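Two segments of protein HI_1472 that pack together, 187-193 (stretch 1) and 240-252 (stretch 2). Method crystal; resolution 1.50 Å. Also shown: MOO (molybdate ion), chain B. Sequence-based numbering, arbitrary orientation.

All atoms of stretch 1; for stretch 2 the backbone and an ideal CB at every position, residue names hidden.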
# COMPACT_ATOMS: atom_id res chain seq x y z
N TYR A 187 -14.29 3.27 9.29
CA TYR A 187 -14.49 2.05 8.52
C TYR A 187 -13.98 2.31 7.13
O TYR A 187 -14.31 3.34 6.52
CB TYR A 187 -16.01 1.79 8.45
CG TYR A 187 -16.36 0.58 7.58
CD1 TYR A 187 -16.22 -0.74 8.11
CD2 TYR A 187 -16.87 0.73 6.28
CE1 TYR A 187 -16.54 -1.88 7.30
CE2 TYR A 187 -17.19 -0.45 5.47
CZ TYR A 187 -17.04 -1.71 6.03
OH TYR A 187 -17.32 -2.72 5.16
N MET A 188 -13.25 1.31 6.60
CA MET A 188 -12.76 1.38 5.24
C MET A 188 -13.71 0.60 4.30
O MET A 188 -13.78 -0.60 4.36
CB MET A 188 -11.29 0.84 5.24
CG MET A 188 -10.74 0.68 3.90
SD MET A 188 -10.77 2.14 2.84
CE MET A 188 -9.82 3.13 3.68
N ALA A 189 -14.37 1.30 3.42
CA ALA A 189 -15.34 0.62 2.49
C ALA A 189 -14.70 0.46 1.09
O ALA A 189 -14.43 1.43 0.40
CB ALA A 189 -16.64 1.51 2.41
N ASN A 190 -14.35 -0.78 0.76
CA ASN A 190 -13.88 -1.20 -0.56
C ASN A 190 -15.07 -1.72 -1.38
O ASN A 190 -16.17 -1.93 -0.82
CB ASN A 190 -12.76 -2.24 -0.43
CG ASN A 190 -11.41 -1.61 -0.33
OD1 ASN A 190 -11.18 -0.75 0.50
ND2 ASN A 190 -10.49 -2.02 -1.22
N PRO A 191 -14.89 -1.88 -2.70
CA PRO A 191 -15.99 -2.33 -3.60
C PRO A 191 -16.63 -3.59 -3.13
O PRO A 191 -16.05 -4.42 -2.37
CB PRO A 191 -15.26 -2.55 -4.94
CG PRO A 191 -14.24 -1.47 -4.91
CD PRO A 191 -13.69 -1.56 -3.47
N ASP A 192 -17.92 -3.72 -3.44
CA ASP A 192 -18.60 -4.99 -3.12
C ASP A 192 -18.55 -5.49 -1.65
O ASP A 192 -18.20 -6.64 -1.44
CB ASP A 192 -18.08 -6.06 -4.10
CG ASP A 192 -18.34 -5.66 -5.53
OD1 ASP A 192 -19.50 -5.26 -5.82
OD2 ASP A 192 -17.39 -5.66 -6.35
N LEU A 193 -18.81 -4.60 -0.68
CA LEU A 193 -18.78 -4.86 0.78
C LEU A 193 -17.46 -5.49 1.27
O LEU A 193 -17.42 -6.25 2.23
CB LEU A 193 -20.00 -5.61 1.31
CG LEU A 193 -21.13 -4.66 1.79
CD1 LEU A 193 -22.39 -5.59 1.69
CD2 LEU A 193 -20.88 -4.23 3.21
N UNK A 240 -12.95 5.89 1.93
CA UNK A 240 -12.89 5.18 0.65
C UNK A 240 -11.51 5.46 0.03
O UNK A 240 -10.99 6.54 0.08
CB UNK A 240 -14.02 5.62 -0.28
N UNK A 241 -10.92 4.40 -0.52
CA UNK A 241 -9.62 4.53 -1.19
C UNK A 241 -9.77 5.29 -2.48
O UNK A 241 -10.74 4.97 -3.21
CB UNK A 241 -9.00 3.16 -1.46
N UNK A 242 -8.80 6.16 -2.79
CA UNK A 242 -8.83 7.00 -4.00
C UNK A 242 -8.96 6.19 -5.29
O UNK A 242 -9.63 6.64 -6.27
CB UNK A 242 -7.56 7.85 -4.07
N UNK A 243 -8.39 4.97 -5.28
CA UNK A 243 -8.51 4.13 -6.53
C UNK A 243 -9.90 3.57 -6.81
O UNK A 243 -10.11 3.03 -7.90
CB UNK A 243 -7.54 2.95 -6.45
N UNK A 244 -10.81 3.67 -5.81
CA UNK A 244 -12.18 3.20 -5.94
C UNK A 244 -13.22 4.30 -5.69
O UNK A 244 -14.10 4.16 -4.87
CB UNK A 244 -12.41 2.04 -4.97
N UNK A 245 -13.15 5.38 -6.46
CA UNK A 245 -13.97 6.52 -6.15
C UNK A 245 -15.47 6.25 -6.30
O UNK A 245 -16.27 6.91 -5.60
CB UNK A 245 -13.56 7.69 -7.05
N UNK A 246 -15.87 5.28 -7.16
CA UNK A 246 -17.31 4.95 -7.33
C UNK A 246 -17.95 4.48 -6.02
O UNK A 246 -19.23 4.49 -5.86
CB UNK A 246 -17.48 3.87 -8.40
N UNK A 247 -17.13 4.02 -5.07
CA UNK A 247 -17.69 3.52 -3.82
C UNK A 247 -18.40 4.65 -3.03
O UNK A 247 -19.41 4.33 -2.32
CB UNK A 247 -16.58 2.89 -2.97
N UNK A 248 -17.99 5.88 -3.14
CA UNK A 248 -18.62 6.97 -2.36
C UNK A 248 -20.10 7.23 -2.82
O UNK A 248 -21.00 7.13 -1.98
CB UNK A 248 -17.79 8.25 -2.51
N UNK A 249 -20.33 7.50 -4.10
CA UNK A 249 -21.77 7.67 -4.53
C UNK A 249 -22.62 6.45 -4.30
O UNK A 249 -23.77 6.62 -3.92
CB UNK A 249 -21.85 8.02 -6.02
N UNK A 250 -22.07 5.25 -4.46
CA UNK A 250 -22.69 3.97 -4.13
C UNK A 250 -23.23 3.99 -2.71
O UNK A 250 -24.40 3.64 -2.46
CB UNK A 250 -21.69 2.83 -4.30
N UNK A 251 -22.36 4.30 -1.76
CA UNK A 251 -22.75 4.35 -0.37
C UNK A 251 -23.77 5.47 -0.09
O UNK A 251 -24.79 5.21 0.56
CB UNK A 251 -21.51 4.54 0.50
N UNK A 252 -23.51 6.64 -0.62
CA UNK A 252 -24.34 7.82 -0.36
C UNK A 252 -25.77 7.58 -0.92
O UNK A 252 -26.73 8.11 -0.35
CB UNK A 252 -23.71 9.07 -0.99
MO MOO B . -3.48 -3.69 -0.93
O1 MOO B . -4.82 -3.09 -0.10
O2 MOO B . -3.42 -5.41 -0.86
O3 MOO B . -2.05 -3.10 -0.22
O4 MOO B . -3.52 -3.00 -2.48

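Position 240 has an extended backbone, and its CA-to-CB bond points away from stretch 1. The ideal CB still lies 4.3 Å from A189 O. A small or branched apolar residue would suit. It is V240; its CG2 comes to 4.4 Å from A189 CB.

At 241 the bond points toward stretch 1, between M188 SD and the amide of N190. A long side chain with an apolar stem and a polar end would suit: Gln or Glu. The deposited Q241 lays its CG 3.6 Å from M188 SD. Its OE1 accepts a hydrogen bond from N190 ND2 at 3.1 Å. Nearby, one water joins the backbones: it donates to A189 O (2.6 Å), accepts from Q241 N (2.9 Å), and donates weakly to N190 OD1 (3.1 Å).

Position 242 is out of reach, in a type I turn that runs from 241 to 244. Many residues would fit; it is D242.

At 243 the bond points sideways and nothing of stretch 1 is near the ideal CB. The molybdate lies farther on, so a long cationic chain is attractive. R243 extends to it, with NH1 2.9 Å from MOO O4 and NH2 3.1 Å from MOO O1. Its NE and NH2 also donate to Q241 OE1, each at 2.9 Å, so that one oxygen ties R243 to N190.

At 244 the bond points toward P191, with the ideal CB 4.0 Å from P191 CG. An aromatic or a broad aliphatic would suit a proline ring. Y244 turns a face to it: P191 CG sits 3.9 Å from the Y244 ring centroid, a CH-pi contact. N190 ND2 is 3.5 Å from Y244 CE2.

Positions 245 and 246 are out of reach and loosely constrained. Phi of -66° at 245 permits proline. They are P245 and D246.

At 247 the backbone is helical and the bond points toward A189 and P191. A189 CB and the P191 ring offer an apolar surface, so Val, Ile or Ala would suit; Thr could also fit beside A189 O. V247 puts CG1 4.2 Å from A189 CB and CG2 3.7 Å from P191 CG.

Position 248 points away and 249 is out of reach. Stretch 1 sets no demand at either, and many residues would do; these are V248 and P249.

Position 250 points toward stretch 1, but nothing of stretch 1 lies within 5.5 Å of its ideal CB. Long polar chains would suit. Q250 NE2 stops 4.3 Å from D192 N, without a hydrogen bond.

Position 251 also points toward stretch 1 across a gap, which favours a long aliphatic. I251 reaches across, with CD1 3.5 Å from A189 CB.

Position 252 is out of reach, and many residues would do; it is L252.

Stretch 2 240-252: VQDRYPDVVPQIL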
# COMPACT_ATOMS: atom_id res chain seq x y z
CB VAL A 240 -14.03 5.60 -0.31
CG1 VAL A 240 -13.90 4.94 -1.72
CG2 VAL A 240 -15.41 5.16 0.28
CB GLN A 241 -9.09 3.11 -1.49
CG GLN A 241 -8.73 2.35 -0.16
CD GLN A 241 -8.28 0.88 -0.33
OE1 GLN A 241 -8.42 0.27 -1.44
NE2 GLN A 241 -7.72 0.32 0.75
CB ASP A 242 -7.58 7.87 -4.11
CG ASP A 242 -7.68 8.89 -5.23
OD1 ASP A 242 -8.68 9.68 -5.24
OD2 ASP A 242 -6.75 8.94 -6.06
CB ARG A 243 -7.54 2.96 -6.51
CG ARG A 243 -7.70 2.08 -5.22
CD ARG A 243 -6.56 0.95 -5.16
NE ARG A 243 -6.78 0.23 -3.88
CZ ARG A 243 -5.95 -0.75 -3.41
NH1 ARG A 243 -4.94 -1.14 -4.22
NH2 ARG A 243 -6.17 -1.39 -2.25
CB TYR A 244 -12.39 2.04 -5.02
CG TYR A 244 -11.49 0.84 -5.30
CD1 TYR A 244 -11.30 0.36 -6.62
CD2 TYR A 244 -10.76 0.19 -4.27
CE1 TYR A 244 -10.46 -0.75 -6.87
CE2 TYR A 244 -9.98 -1.02 -4.54
CZ TYR A 244 -9.81 -1.42 -5.84
OH TYR A 244 -9.02 -2.53 -6.18
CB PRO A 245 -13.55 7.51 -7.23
CG PRO A 245 -13.10 6.67 -8.40
CD PRO A 245 -12.37 5.53 -7.70
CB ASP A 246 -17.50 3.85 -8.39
CG ASP A 246 -17.12 4.28 -9.83
OD1 ASP A 246 -16.84 5.50 -10.08
OD2 ASP A 246 -17.15 3.37 -10.70
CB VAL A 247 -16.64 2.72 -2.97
CG1 VAL A 247 -17.20 2.42 -1.61
CG2 VAL A 247 -16.23 1.48 -3.74
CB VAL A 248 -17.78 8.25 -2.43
CG1 VAL A 248 -18.45 9.48 -1.73
CG2 VAL A 248 -16.36 8.00 -1.72
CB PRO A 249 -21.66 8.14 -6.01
CG PRO A 249 -20.30 7.40 -6.42
CD PRO A 249 -19.42 7.81 -5.22
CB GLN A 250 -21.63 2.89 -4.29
CG GLN A 250 -22.01 1.50 -4.06
CD GLN A 250 -21.01 0.60 -4.76
OE1 GLN A 250 -20.51 0.96 -5.86
NE2 GLN A 250 -20.63 -0.49 -4.12
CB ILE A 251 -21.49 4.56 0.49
CG1 ILE A 251 -20.80 3.18 0.59
CG2 ILE A 251 -21.91 4.98 1.91
CD1 ILE A 251 -19.35 3.28 1.20
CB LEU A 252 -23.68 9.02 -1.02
CG LEU A 252 -22.74 9.95 -0.23
CD1 LEU A 252 -22.00 9.27 0.86
CD2 LEU A 252 -21.88 10.94 -1.02
O HOH W 1 -12.14 1.83 -0.85
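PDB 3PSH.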